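Local coordinates for protein NAD-dependent aldehyde dehydrogenase (PDB 5UJU) that probably oxidises aldehydes to carboxylic acids with NAD+ as electron acceptor, possibly including L-glutamate gamma-semialdehyde, at residues L62-L68 against A87-P93; S140-T145 against G242-P246; A227-N233 against F549-F554; A319-Q323 against I479-A485; A413-G417 against L440-L444. One frame throughout, in Å; residues are numbered along the deposited sequence.

Overall arrangement
From the N terminus, interaction 1 closes first, joining the loop after helix 50-60 to the run into strand 92-93. Interaction 2 follows in series, seating the end of helix 134-145 on the start of helix 245-260; interactions 1 and 2 touch, with Y92 and I90 against L245 and L88 against H143. Interaction 3 opens inside the span of interaction 2 and closes near the C terminus, so these two cross; it ties helix 217-230 to the turn before strand 554-562. Within its span falls interaction 4, between the loop leading into strand 323-326 and the end of helix 469-483, and within that again interaction 5, beside strand 418-421, an edge strand of this chain's sheet.

Interaction 1. Residues L62-L68 against A87-P93; sequences LGKTFEL and ALDIRYP. With EDO (1,2-ethanediol), chain E.
L62 (chi1 m, chi2 t) lays its CD2 over the side chains of L88 and I90, 3.8 Å from L88 CD2 and 4.0 Å from I90 CD1. The segments run parallel, extended from K64 and I90 onward, in the register L62-L88, G63-D89, T65-R91 and F66-Y92, with CA atoms 4.5 to 5.1 Å apart. G63 (phi 68°, psi 24°) and D89 (49°, 49°) both take a positive phi, so the chains kink together. G63 N donates to L88 O at 3.0 Å. Beyond the kink a single bridge pairs T65 with R91: R91 N donates to K64 O at 3.3 Å and F66 N to R91 O at 2.7 Å. The loop after helix 50-60 thus lies along the run into strand 92-93 as an irregular parallel pairing. F66 (chi1 t) brings its CB to 3.5 Å from Y92 CD1, and A248 of helix 245-260 packs on both. K64 NZ reaches E67 OE2 at 2.9 Å in a salt bridge, and O2 of an ethanediol donates to D89 OD2 at 2.5 Å. The polar ends of R91 and Y92 go to T76 and E80, so backbone bonds fix the register and F66, I90 and Y92 the buried face.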
# COMPACT_ATOMS: atom_id res chain seq x y z
N LEU A 62 -2.40 40.72 -0.28
CA LEU A 62 -1.10 41.35 -0.35
C LEU A 62 -0.95 42.37 0.77
O LEU A 62 -1.90 43.11 1.09
CB LEU A 62 -0.92 42.04 -1.70
CG LEU A 62 -1.17 41.14 -2.92
CD1 LEU A 62 -0.81 41.86 -4.20
CD2 LEU A 62 -0.43 39.81 -2.82
N GLY A 63 0.23 42.42 1.38
CA GLY A 63 0.48 43.39 2.44
C GLY A 63 -0.28 43.16 3.73
O GLY A 63 -0.49 44.12 4.48
N LYS A 64 -0.70 41.94 4.02
CA LYS A 64 -1.41 41.70 5.27
C LYS A 64 -1.16 40.27 5.73
O LYS A 64 -0.68 39.42 4.97
CB LYS A 64 -2.90 42.00 5.14
CG LYS A 64 -3.74 40.90 4.56
CD LYS A 64 -5.21 41.33 4.56
CE LYS A 64 -6.10 40.30 5.23
NZ LYS A 64 -7.52 40.74 5.23
N THR A 65 -1.51 40.00 6.98
CA THR A 65 -1.39 38.66 7.53
C THR A 65 -2.63 37.86 7.18
O THR A 65 -3.76 38.31 7.39
CB THR A 65 -1.20 38.72 9.05
OG1 THR A 65 -0.02 39.47 9.34
CG2 THR A 65 -1.04 37.32 9.64
N PHE A 66 -2.41 36.67 6.63
CA PHE A 66 -3.48 35.76 6.25
C PHE A 66 -4.18 35.23 7.50
O PHE A 66 -3.54 34.77 8.44
CB PHE A 66 -2.87 34.61 5.42
CG PHE A 66 -3.88 33.77 4.68
CD1 PHE A 66 -4.18 34.04 3.35
CD2 PHE A 66 -4.53 32.72 5.31
CE1 PHE A 66 -5.12 33.29 2.67
CE2 PHE A 66 -5.48 31.96 4.62
CZ PHE A 66 -5.76 32.24 3.30
N GLU A 67 -5.50 35.37 7.54
CA GLU A 67 -6.30 35.05 8.72
C GLU A 67 -6.67 33.57 8.74
O GLU A 67 -7.27 33.06 7.79
CB GLU A 67 -7.55 35.92 8.76
CG GLU A 67 -7.29 37.40 8.52
CD GLU A 67 -8.47 38.13 7.88
OE1 GLU A 67 -9.45 38.42 8.59
OE2 GLU A 67 -8.44 38.39 6.65
N LEU A 68 -6.27 32.88 9.80
CA LEU A 68 -6.76 31.55 10.17
C LEU A 68 -7.01 31.52 11.67
O LEU A 68 -6.28 32.17 12.43
CB LEU A 68 -5.80 30.42 9.81
CG LEU A 68 -5.42 30.18 8.35
CD1 LEU A 68 -4.19 29.30 8.33
CD2 LEU A 68 -6.58 29.50 7.65
N ALA A 87 5.22 43.00 -5.82
CA ALA A 87 5.37 42.93 -4.37
C ALA A 87 4.21 42.15 -3.77
O ALA A 87 3.05 42.46 -4.02
CB ALA A 87 5.45 44.34 -3.78
N LEU A 88 4.52 41.13 -2.97
CA LEU A 88 3.49 40.32 -2.32
C LEU A 88 3.33 40.73 -0.86
O LEU A 88 2.23 41.09 -0.44
CB LEU A 88 3.83 38.83 -2.42
CG LEU A 88 3.92 38.29 -3.86
CD1 LEU A 88 4.19 36.79 -3.83
CD2 LEU A 88 2.65 38.60 -4.66
N ASP A 89 4.41 40.65 -0.08
CA ASP A 89 4.39 40.98 1.34
C ASP A 89 3.24 40.28 2.06
O ASP A 89 2.46 40.89 2.79
CB ASP A 89 4.32 42.49 1.56
CG ASP A 89 5.50 43.21 0.96
OD1 ASP A 89 6.64 42.76 1.20
OD2 ASP A 89 5.28 44.22 0.26
N ILE A 90 3.11 38.99 1.82
CA ILE A 90 2.11 38.18 2.51
C ILE A 90 2.74 37.55 3.73
O ILE A 90 3.89 37.09 3.68
CB ILE A 90 1.55 37.08 1.58
CG1 ILE A 90 0.99 37.68 0.29
CG2 ILE A 90 0.51 36.27 2.33
CD1 ILE A 90 0.84 36.65 -0.79
N ARG A 91 2.01 37.54 4.85
CA ARG A 91 2.44 36.82 6.05
C ARG A 91 1.35 35.86 6.49
O ARG A 91 0.17 36.04 6.17
CB ARG A 91 2.81 37.80 7.18
CG ARG A 91 3.90 38.80 6.79
CD ARG A 91 5.29 38.16 6.69
NE ARG A 91 5.84 37.97 8.03
CZ ARG A 91 7.08 37.54 8.29
NH1 ARG A 91 7.94 37.26 7.31
NH2 ARG A 91 7.46 37.42 9.56
N TYR A 92 1.75 34.83 7.22
CA TYR A 92 0.86 33.81 7.75
C TYR A 92 1.09 33.66 9.25
O TYR A 92 2.20 33.88 9.74
CB TYR A 92 1.09 32.47 7.04
CG TYR A 92 1.03 32.61 5.55
CD1 TYR A 92 -0.17 32.50 4.87
CD2 TYR A 92 2.19 32.87 4.80
CE1 TYR A 92 -0.24 32.66 3.50
CE2 TYR A 92 2.14 33.03 3.43
CZ TYR A 92 0.92 32.91 2.78
OH TYR A 92 0.86 33.06 1.42
N PRO A 93 0.05 33.28 10.01
CA PRO A 93 0.26 33.05 11.44
C PRO A 93 1.21 31.89 11.66
O PRO A 93 1.03 30.81 11.09
CB PRO A 93 -1.15 32.76 11.97
CG PRO A 93 -1.92 32.26 10.78
CD PRO A 93 -1.33 32.98 9.58
C1 EDO E . 0.84 45.28 -0.96
O1 EDO E . 1.27 45.39 -2.32
C2 EDO E . 2.01 45.70 -0.08
O2 EDO E . 3.22 45.27 -0.70

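Interaction 2. Residues S140-T145 against G242-P246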
# COMPACT_ATOMS: atom_id res chain seq x y z
N SER A 140 -2.97 33.40 -7.31
CA SER A 140 -2.00 33.05 -6.28
C SER A 140 -0.94 32.09 -6.79
O SER A 140 0.21 32.14 -6.34
CB SER A 140 -2.72 32.45 -5.06
OG SER A 140 -3.18 31.13 -5.31
N VAL A 141 -1.32 31.19 -7.71
CA VAL A 141 -0.35 30.28 -8.31
C VAL A 141 0.58 31.05 -9.26
O VAL A 141 1.81 30.85 -9.24
CB VAL A 141 -1.10 29.14 -9.02
CG1 VAL A 141 -0.20 28.39 -10.03
CG2 VAL A 141 -1.69 28.18 -7.97
N MET A 142 0.02 31.95 -10.06
CA MET A 142 0.81 32.75 -10.99
C MET A 142 1.91 33.51 -10.26
O MET A 142 3.07 33.47 -10.67
CB MET A 142 -0.11 33.71 -11.75
CG MET A 142 0.61 34.68 -12.69
SD MET A 142 -0.53 35.77 -13.57
CE MET A 142 0.65 36.86 -14.36
N HIS A 143 1.57 34.17 -9.15
CA HIS A 143 2.54 35.01 -8.47
C HIS A 143 3.29 34.29 -7.37
O HIS A 143 3.95 34.94 -6.56
CB HIS A 143 1.86 36.28 -7.95
CG HIS A 143 1.46 37.20 -9.06
ND1 HIS A 143 2.39 37.91 -9.80
CD2 HIS A 143 0.26 37.48 -9.61
CE1 HIS A 143 1.77 38.61 -10.72
NE2 HIS A 143 0.47 38.37 -10.64
N THR A 144 3.25 32.96 -7.34
CA THR A 144 4.24 32.24 -6.56
C THR A 144 5.08 31.31 -7.42
O THR A 144 6.30 31.26 -7.24
CB THR A 144 3.60 31.42 -5.42
OG1 THR A 144 2.55 30.58 -5.94
CG2 THR A 144 3.03 32.34 -4.37
N THR A 145 4.46 30.59 -8.35
CA THR A 145 5.17 29.61 -9.17
C THR A 145 5.74 30.20 -10.45
O THR A 145 6.65 29.60 -11.02
CB THR A 145 4.23 28.46 -9.55
OG1 THR A 145 3.27 28.93 -10.51
CG2 THR A 145 3.51 27.93 -8.32
N GLY A 242 8.14 28.87 -0.92
CA GLY A 242 7.97 29.76 -2.06
C GLY A 242 6.58 29.75 -2.68
O GLY A 242 6.32 30.56 -3.58
N ALA A 243 5.68 28.88 -2.22
CA ALA A 243 4.33 28.77 -2.80
C ALA A 243 3.35 28.39 -1.70
O ALA A 243 2.78 27.31 -1.71
CB ALA A 243 4.27 27.75 -3.94
N ILE A 244 3.15 29.30 -0.75
CA ILE A 244 2.22 29.05 0.36
C ILE A 244 0.79 29.45 0.00
O ILE A 244 -0.15 28.69 0.25
CB ILE A 244 2.68 29.80 1.63
CG1 ILE A 244 4.08 29.34 2.05
CG2 ILE A 244 1.66 29.61 2.77
CD1 ILE A 244 4.77 30.33 3.00
N LEU A 245 0.62 30.64 -0.57
CA LEU A 245 -0.71 31.22 -0.75
C LEU A 245 -1.71 30.28 -1.41
O LEU A 245 -2.85 30.21 -0.92
CB LEU A 245 -0.61 32.53 -1.54
CG LEU A 245 -1.93 33.32 -1.59
CD1 LEU A 245 -2.42 33.61 -0.16
CD2 LEU A 245 -1.83 34.62 -2.40
N PRO A 246 -1.39 29.55 -2.49
CA PRO A 246 -2.40 28.65 -3.07
C PRO A 246 -2.91 27.61 -2.09
O PRO A 246 -4.10 27.28 -2.13
CB PRO A 246 -1.66 28.00 -4.27
CG PRO A 246 -0.61 28.98 -4.63
CD PRO A 246 -0.17 29.60 -3.33
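Packing carries this buried contact, which has no hydrogen bond between the two segments. The apolar part centres on P246, whose CG lies 3.6 Å from V141 CG2 and is also approached by two hydroxyl oxygens, S140 OG at 3.4 Å and T144 OG1 at 3.8 Å. L245 (chi1 t, chi2 p) sets CD2 against S140 CB at 3.5 Å. One turn further along the helix, T144 fits beside the loop: its CB is 3.8 Å from A243 CA and 3.4 Å from G242 O, and T145 CG2 meets A243 CB at 4.4 Å. The hydroxyls find acceptors within their own helix. T144 OG1 and T145 OG1, both with chi1 p, turn back to donate to S140 O (2.8 Å) and V141 O (2.7 Å), four residues earlier, while S140 OG is bonded to I137 O. In segment 242-246, I244 N and L245 N both bond to E80 OE2. CA atoms come as close as 5.1 Å (T144-A243) and 5.5 Å (S140-P246). The arrangement is the seat of one helix end on the connection from strand 234-238 to helix 245-260, a beta-alpha unit of the Rossmann-like NAD-binding fold of aldehyde dehydrogenases.

Interaction 3. Residues A227-N233 against F549-F554; sequences ADLATGN and FVANRF
R553 and D228 form a buried salt bridge, R553 NH1 donating to D228 OD1 at 2.8 Å near the plane of the guanidinium; D294 is a second anionic partner of NH1, and Y315 adds a cation-pi contact. The arginine is extended to its third torsion (chi1 m, chi2 and chi3 t), R553 NE donating to F549 O at 2.7 Å. A second polar tie runs from N233 ND2 to R553 O at 3.1 Å. N233 ND2 also donates to D228 O at 3.2 Å, and N233 OD1 is engaged by G206 N. Helix 217-230 ends in a Schellman motif, with G232 (phi 85°) as C-prime residue, N233 N donating to D228 O at 3.0 Å and G232 N to L229 O at 2.9 Å; facing it, a type I turn from V550 to R553, closed by R553 N to V550 O at 3.0 Å, leads from the weakly bonded helix end about 549-550 to strand 554-562. CA atoms approach to 6.2 Å at A227-V550 and 5.8 Å at T231-F554. A227 CB lies over a face of the guanidinium, 3.5 Å from R553 NE, and 4.0 and 4.1 Å from F549 CE2 and V550 CG1. T231 (chi1 p) puts OG1 3.4 Å from R553 CB and CG2 3.9 Å from F554 CD2. At the tip of the turn, A551 and N552 pack on A547 and A548 of the second subunit.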
# COMPACT_ATOMS: atom_id res chain seq x y z
N ALA A 227 -6.98 12.55 -0.62
CA ALA A 227 -6.95 11.14 -0.23
C ALA A 227 -6.95 10.99 1.29
O ALA A 227 -7.58 10.07 1.84
CB ALA A 227 -5.71 10.46 -0.82
N ASP A 228 -6.20 11.85 1.99
CA ASP A 228 -6.19 11.85 3.44
C ASP A 228 -7.59 12.15 3.99
O ASP A 228 -8.12 11.40 4.81
CB ASP A 228 -5.18 12.87 3.97
CG ASP A 228 -3.73 12.38 3.95
OD1 ASP A 228 -3.49 11.18 3.73
OD2 ASP A 228 -2.82 13.22 4.18
N LEU A 229 -8.20 13.24 3.52
CA LEU A 229 -9.49 13.68 4.05
C LEU A 229 -10.59 12.67 3.75
O LEU A 229 -11.40 12.34 4.62
CB LEU A 229 -9.87 15.05 3.48
CG LEU A 229 -9.17 16.26 4.07
CD1 LEU A 229 -9.60 17.51 3.28
CD2 LEU A 229 -9.53 16.39 5.57
N ALA A 230 -10.62 12.15 2.51
CA ALA A 230 -11.64 11.20 2.09
C ALA A 230 -11.56 9.88 2.84
O ALA A 230 -12.49 9.08 2.76
CB ALA A 230 -11.53 10.95 0.57
N THR A 231 -10.44 9.60 3.50
CA THR A 231 -10.35 8.39 4.32
C THR A 231 -10.36 8.73 5.81
O THR A 231 -9.94 7.91 6.63
CB THR A 231 -9.11 7.57 3.94
OG1 THR A 231 -7.95 8.41 4.01
CG2 THR A 231 -9.26 7.03 2.49
N GLY A 232 -10.82 9.93 6.16
CA GLY A 232 -11.08 10.26 7.55
C GLY A 232 -9.90 10.74 8.36
O GLY A 232 -10.02 10.89 9.57
N ASN A 233 -8.76 10.98 7.72
CA ASN A 233 -7.61 11.44 8.45
C ASN A 233 -7.69 12.95 8.66
O ASN A 233 -8.39 13.66 7.95
CB ASN A 233 -6.32 11.08 7.68
CG ASN A 233 -6.16 9.60 7.52
OD1 ASN A 233 -5.69 8.94 8.44
ND2 ASN A 233 -6.59 9.05 6.38
N PHE A 549 -2.79 3.87 -4.00
CA PHE A 549 -2.62 5.24 -3.53
C PHE A 549 -3.53 5.57 -2.35
O PHE A 549 -3.22 6.51 -1.61
CB PHE A 549 -2.85 6.23 -4.68
CG PHE A 549 -2.50 7.67 -4.33
CD1 PHE A 549 -1.18 8.04 -4.13
CD2 PHE A 549 -3.49 8.62 -4.20
CE1 PHE A 549 -0.85 9.35 -3.81
CE2 PHE A 549 -3.18 9.94 -3.89
CZ PHE A 549 -1.85 10.31 -3.69
N VAL A 550 -4.63 4.83 -2.15
CA VAL A 550 -5.59 5.14 -1.08
C VAL A 550 -5.86 3.97 -0.14
O VAL A 550 -6.30 4.20 1.01
CB VAL A 550 -6.93 5.63 -1.68
CG1 VAL A 550 -6.74 6.86 -2.52
CG2 VAL A 550 -7.61 4.51 -2.47
N ALA A 551 -5.67 2.71 -0.54
CA ALA A 551 -6.20 1.58 0.22
C ALA A 551 -5.56 1.41 1.58
O ALA A 551 -6.14 0.72 2.44
CB ALA A 551 -6.04 0.28 -0.57
N ASN A 552 -4.39 1.98 1.80
CA ASN A 552 -3.71 1.85 3.09
C ASN A 552 -3.97 3.04 4.02
O ASN A 552 -3.42 3.07 5.11
CB ASN A 552 -2.20 1.71 2.88
CG ASN A 552 -1.58 0.71 3.83
OD1 ASN A 552 -2.28 0.01 4.56
ND2 ASN A 552 -0.26 0.64 3.82
N ARG A 553 -4.73 4.05 3.59
CA ARG A 553 -4.91 5.24 4.41
C ARG A 553 -6.01 5.09 5.46
O ARG A 553 -6.18 5.99 6.30
CB ARG A 553 -5.20 6.46 3.53
CG ARG A 553 -4.12 6.70 2.43
CD ARG A 553 -4.38 7.99 1.66
NE ARG A 553 -3.44 8.16 0.55
CZ ARG A 553 -2.45 9.04 0.51
NH1 ARG A 553 -2.25 9.90 1.51
NH2 ARG A 553 -1.65 9.08 -0.56
N PHE A 554 -6.76 4.00 5.42
CA PHE A 554 -7.72 3.65 6.46
C PHE A 554 -7.48 2.19 6.81
O PHE A 554 -6.83 1.45 6.05
CB PHE A 554 -9.19 3.83 5.98
CG PHE A 554 -9.55 2.91 4.86
CD1 PHE A 554 -10.16 1.68 5.11
CD2 PHE A 554 -9.23 3.23 3.55
CE1 PHE A 554 -10.47 0.81 4.07
CE2 PHE A 554 -9.53 2.36 2.50
CZ PHE A 554 -10.15 1.15 2.76

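Interaction 4. Residues A319-Q323 against I479-A485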
# COMPACT_ATOMS: atom_id res chain seq x y z
N ALA A 319 12.55 13.36 -8.53
CA ALA A 319 13.07 13.77 -9.83
C ALA A 319 13.29 12.56 -10.73
O ALA A 319 13.53 11.45 -10.26
CB ALA A 319 14.39 14.53 -9.67
N GLY A 320 13.21 12.80 -12.03
CA GLY A 320 13.57 11.77 -12.99
C GLY A 320 14.09 12.42 -14.25
O GLY A 320 14.19 13.64 -14.35
N VAL A 321 14.40 11.57 -15.23
CA VAL A 321 14.97 11.99 -16.51
C VAL A 321 13.93 11.67 -17.58
O VAL A 321 13.74 10.50 -17.94
CB VAL A 321 16.30 11.29 -16.81
CG1 VAL A 321 16.82 11.69 -18.21
CG2 VAL A 321 17.32 11.63 -15.72
N ASN A 322 13.24 12.70 -18.07
CA ASN A 322 12.25 12.52 -19.12
C ASN A 322 12.94 12.56 -20.49
O ASN A 322 13.80 13.41 -20.74
CB ASN A 322 11.17 13.58 -19.03
CG ASN A 322 10.40 13.50 -17.71
OD1 ASN A 322 10.11 12.41 -17.22
ND2 ASN A 322 10.09 14.65 -17.13
N GLN A 323 12.53 11.65 -21.37
CA GLN A 323 13.31 11.29 -22.55
C GLN A 323 12.42 11.25 -23.78
O GLN A 323 11.24 10.90 -23.69
CB GLN A 323 13.98 9.94 -22.35
CG GLN A 323 15.11 9.96 -21.33
CD GLN A 323 15.57 8.57 -20.93
OE1 GLN A 323 14.77 7.73 -20.49
NE2 GLN A 323 16.85 8.30 -21.10
N ILE A 479 17.92 4.23 -18.31
CA ILE A 479 18.01 5.45 -17.53
C ILE A 479 16.73 5.69 -16.73
O ILE A 479 16.78 6.16 -15.59
CB ILE A 479 18.34 6.64 -18.45
CG1 ILE A 479 19.81 6.57 -18.89
CG2 ILE A 479 18.02 7.98 -17.76
CD1 ILE A 479 20.20 7.59 -19.94
N ALA A 480 15.58 5.38 -17.33
CA ALA A 480 14.32 5.51 -16.60
C ALA A 480 14.30 4.59 -15.38
O ALA A 480 13.85 4.99 -14.30
CB ALA A 480 13.13 5.21 -17.51
N ALA A 481 14.75 3.35 -15.54
CA ALA A 481 14.73 2.40 -14.43
C ALA A 481 15.73 2.79 -13.35
O ALA A 481 15.45 2.64 -12.15
CB ALA A 481 15.00 0.99 -14.93
N GLU A 482 16.91 3.27 -13.74
CA GLU A 482 17.94 3.58 -12.76
C GLU A 482 17.74 4.97 -12.16
O GLU A 482 17.83 5.13 -10.94
CB GLU A 482 19.32 3.48 -13.41
CG GLU A 482 20.46 3.90 -12.48
CD GLU A 482 21.83 3.77 -13.12
OE1 GLU A 482 21.95 3.10 -14.17
OE2 GLU A 482 22.80 4.34 -12.57
N HIS A 483 17.44 5.96 -12.98
CA HIS A 483 17.37 7.32 -12.47
C HIS A 483 15.95 7.84 -12.28
O HIS A 483 15.78 8.93 -11.72
CB HIS A 483 18.15 8.25 -13.40
CG HIS A 483 19.60 7.88 -13.53
ND1 HIS A 483 20.53 8.17 -12.56
CD2 HIS A 483 20.27 7.21 -14.50
CE1 HIS A 483 21.71 7.71 -12.93
NE2 HIS A 483 21.58 7.13 -14.11
N GLY A 484 14.94 7.08 -12.69
CA GLY A 484 13.56 7.53 -12.58
C GLY A 484 13.12 8.30 -13.82
O GLY A 484 13.93 8.81 -14.60
N ALA A 485 11.80 8.33 -14.02
CA ALA A 485 11.25 9.08 -15.14
C ALA A 485 9.74 9.13 -15.00
O ALA A 485 9.12 8.14 -14.59
CB ALA A 485 11.62 8.46 -16.50
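This is a buried loop-to-helix-end contact in which the connection from strand 313-317 to strand 323-326 passes the C-terminal end of helix 469-483. One hydrogen bond fastens it, V321 N to G484 O, 2.9 Å and nearly straight (173°). G484 is the first residue to leave the helix and has a positive phi (90°). G320 needs its lack of a side chain: its CA lies 4.2 Å from the CA of A485 and 3.4 Å from G484 O, and a CB would clash with A485 N and G484 C at 2.7 Å. Past this point V321 sets its CB 3.8 Å from I479 CG2 and its CG2 4.2 Å from H483 CB, while V321 O meets A485 CB at 3.3 Å. The Q323 side chain lies along I479 and A480. The CA-to-CB bond of N322 points away, but its amide is held by C351 O, A353 O and the backbone N of L486 and T487; the N322 side chain is about 7 Å from a sodium ion bound at G348 and G458. The contact sits at the start of parallel strands 323-326 and 487-491, where the chain passes from the NAD-binding to the catalytic domain of aldehyde dehydrogenases.

Interaction 5. Residues A413-G417 against L440-L444; sequences ARAVG and LVLQL
L442, L440 and G417 give up the most surface here. L442 (chi1 m, chi2 148°) points toward segment 413-417 and brings CD1 to 3.4 Å from A413 O and 4.1 Å from A413 CB, with CD2 4.3 Å from R414 O. L440 (chi1 t, chi2 p), two residues earlier on the same face of the extended strand, sets CD2 3.6 Å from A413 CB and 3.8 Å from R414 N. No hydrogen bond crosses. CA atoms approach to 7.7 Å at R414-L440 and 5.8 Å at G417-L444. This is the packing of the end of helix 404-414 on a sheet: V416 N donates to A413 O at 3.0 Å, and after G417 the chain enters strand 418-421, outermost within this chain and antiparallel to strand 440-445 in the seven-stranded sheet of the catalytic domain. G417 (phi -145°, psi -141°) has its CA 3.9 Å from both Q443 O and L444 CD2; a CB would clash with those atoms at 2.6 and 2.7 Å. L444 (chi1 m, chi2 t) also meets V416, CD2 to CG1 at 4.1 Å. R414 points away at CB, its guanidinium forming salt bridges with D422 and D411, and W456 packs on A413 and V416.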
# COMPACT_ATOMS: atom_id res chain seq x y z
N ALA A 413 24.71 24.90 -17.42
CA ALA A 413 24.48 24.01 -18.55
C ALA A 413 25.14 24.53 -19.83
O ALA A 413 25.50 23.72 -20.70
CB ALA A 413 22.98 23.81 -18.77
N ARG A 414 25.32 25.85 -19.97
CA ARG A 414 25.94 26.40 -21.17
C ARG A 414 27.31 25.80 -21.44
O ARG A 414 27.70 25.61 -22.59
CB ARG A 414 26.05 27.92 -21.08
CG ARG A 414 24.80 28.67 -21.43
CD ARG A 414 25.07 30.17 -21.50
NE ARG A 414 23.86 30.91 -21.84
CZ ARG A 414 23.16 31.63 -20.97
NH1 ARG A 414 23.56 31.72 -19.71
NH2 ARG A 414 22.06 32.26 -21.36
N ALA A 415 28.07 25.50 -20.39
CA ALA A 415 29.43 25.01 -20.56
C ALA A 415 29.49 23.53 -20.93
O ALA A 415 30.58 23.03 -21.20
CB ALA A 415 30.23 25.24 -19.27
N VAL A 416 28.36 22.83 -20.97
CA VAL A 416 28.39 21.38 -20.95
C VAL A 416 28.58 20.74 -22.33
O VAL A 416 29.24 19.70 -22.44
CB VAL A 416 27.11 20.87 -20.25
CG1 VAL A 416 26.58 19.61 -20.91
CG2 VAL A 416 27.40 20.62 -18.78
N GLY A 417 28.03 21.34 -23.39
CA GLY A 417 28.27 20.80 -24.71
C GLY A 417 28.37 21.87 -25.77
O GLY A 417 28.91 22.95 -25.52
N LEU A 440 17.36 26.79 -23.24
CA LEU A 440 18.70 26.44 -23.67
C LEU A 440 18.67 25.04 -24.28
O LEU A 440 18.21 24.09 -23.63
CB LEU A 440 19.68 26.48 -22.50
CG LEU A 440 21.11 25.97 -22.77
CD1 LEU A 440 21.86 26.91 -23.72
CD2 LEU A 440 21.83 25.83 -21.47
N VAL A 441 19.15 24.91 -25.51
CA VAL A 441 19.18 23.62 -26.20
C VAL A 441 20.62 23.31 -26.57
O VAL A 441 21.29 24.12 -27.22
CB VAL A 441 18.28 23.59 -27.45
CG1 VAL A 441 18.32 22.20 -28.06
CG2 VAL A 441 16.83 23.95 -27.09
N LEU A 442 21.09 22.15 -26.14
CA LEU A 442 22.48 21.76 -26.31
C LEU A 442 22.58 20.49 -27.14
O LEU A 442 21.65 19.68 -27.22
CB LEU A 442 23.16 21.53 -24.96
CG LEU A 442 23.09 22.74 -24.02
CD1 LEU A 442 23.03 22.30 -22.58
CD2 LEU A 442 24.27 23.65 -24.25
N GLN A 443 23.73 20.31 -27.77
CA GLN A 443 24.03 19.08 -28.48
C GLN A 443 25.02 18.27 -27.65
O GLN A 443 26.04 18.81 -27.20
CB GLN A 443 24.61 19.36 -29.87
CG GLN A 443 25.00 18.09 -30.62
CD GLN A 443 25.52 18.36 -32.04
OE1 GLN A 443 25.17 19.35 -32.68
NE2 GLN A 443 26.37 17.47 -32.51
N LEU A 444 24.72 16.99 -27.46
CA LEU A 444 25.63 16.05 -26.82
C LEU A 444 25.77 14.79 -27.67
O LEU A 444 25.06 14.59 -28.65
CB LEU A 444 25.16 15.67 -25.41
CG LEU A 444 25.28 16.80 -24.40
CD1 LEU A 444 24.71 16.34 -23.05
CD2 LEU A 444 26.72 17.23 -24.28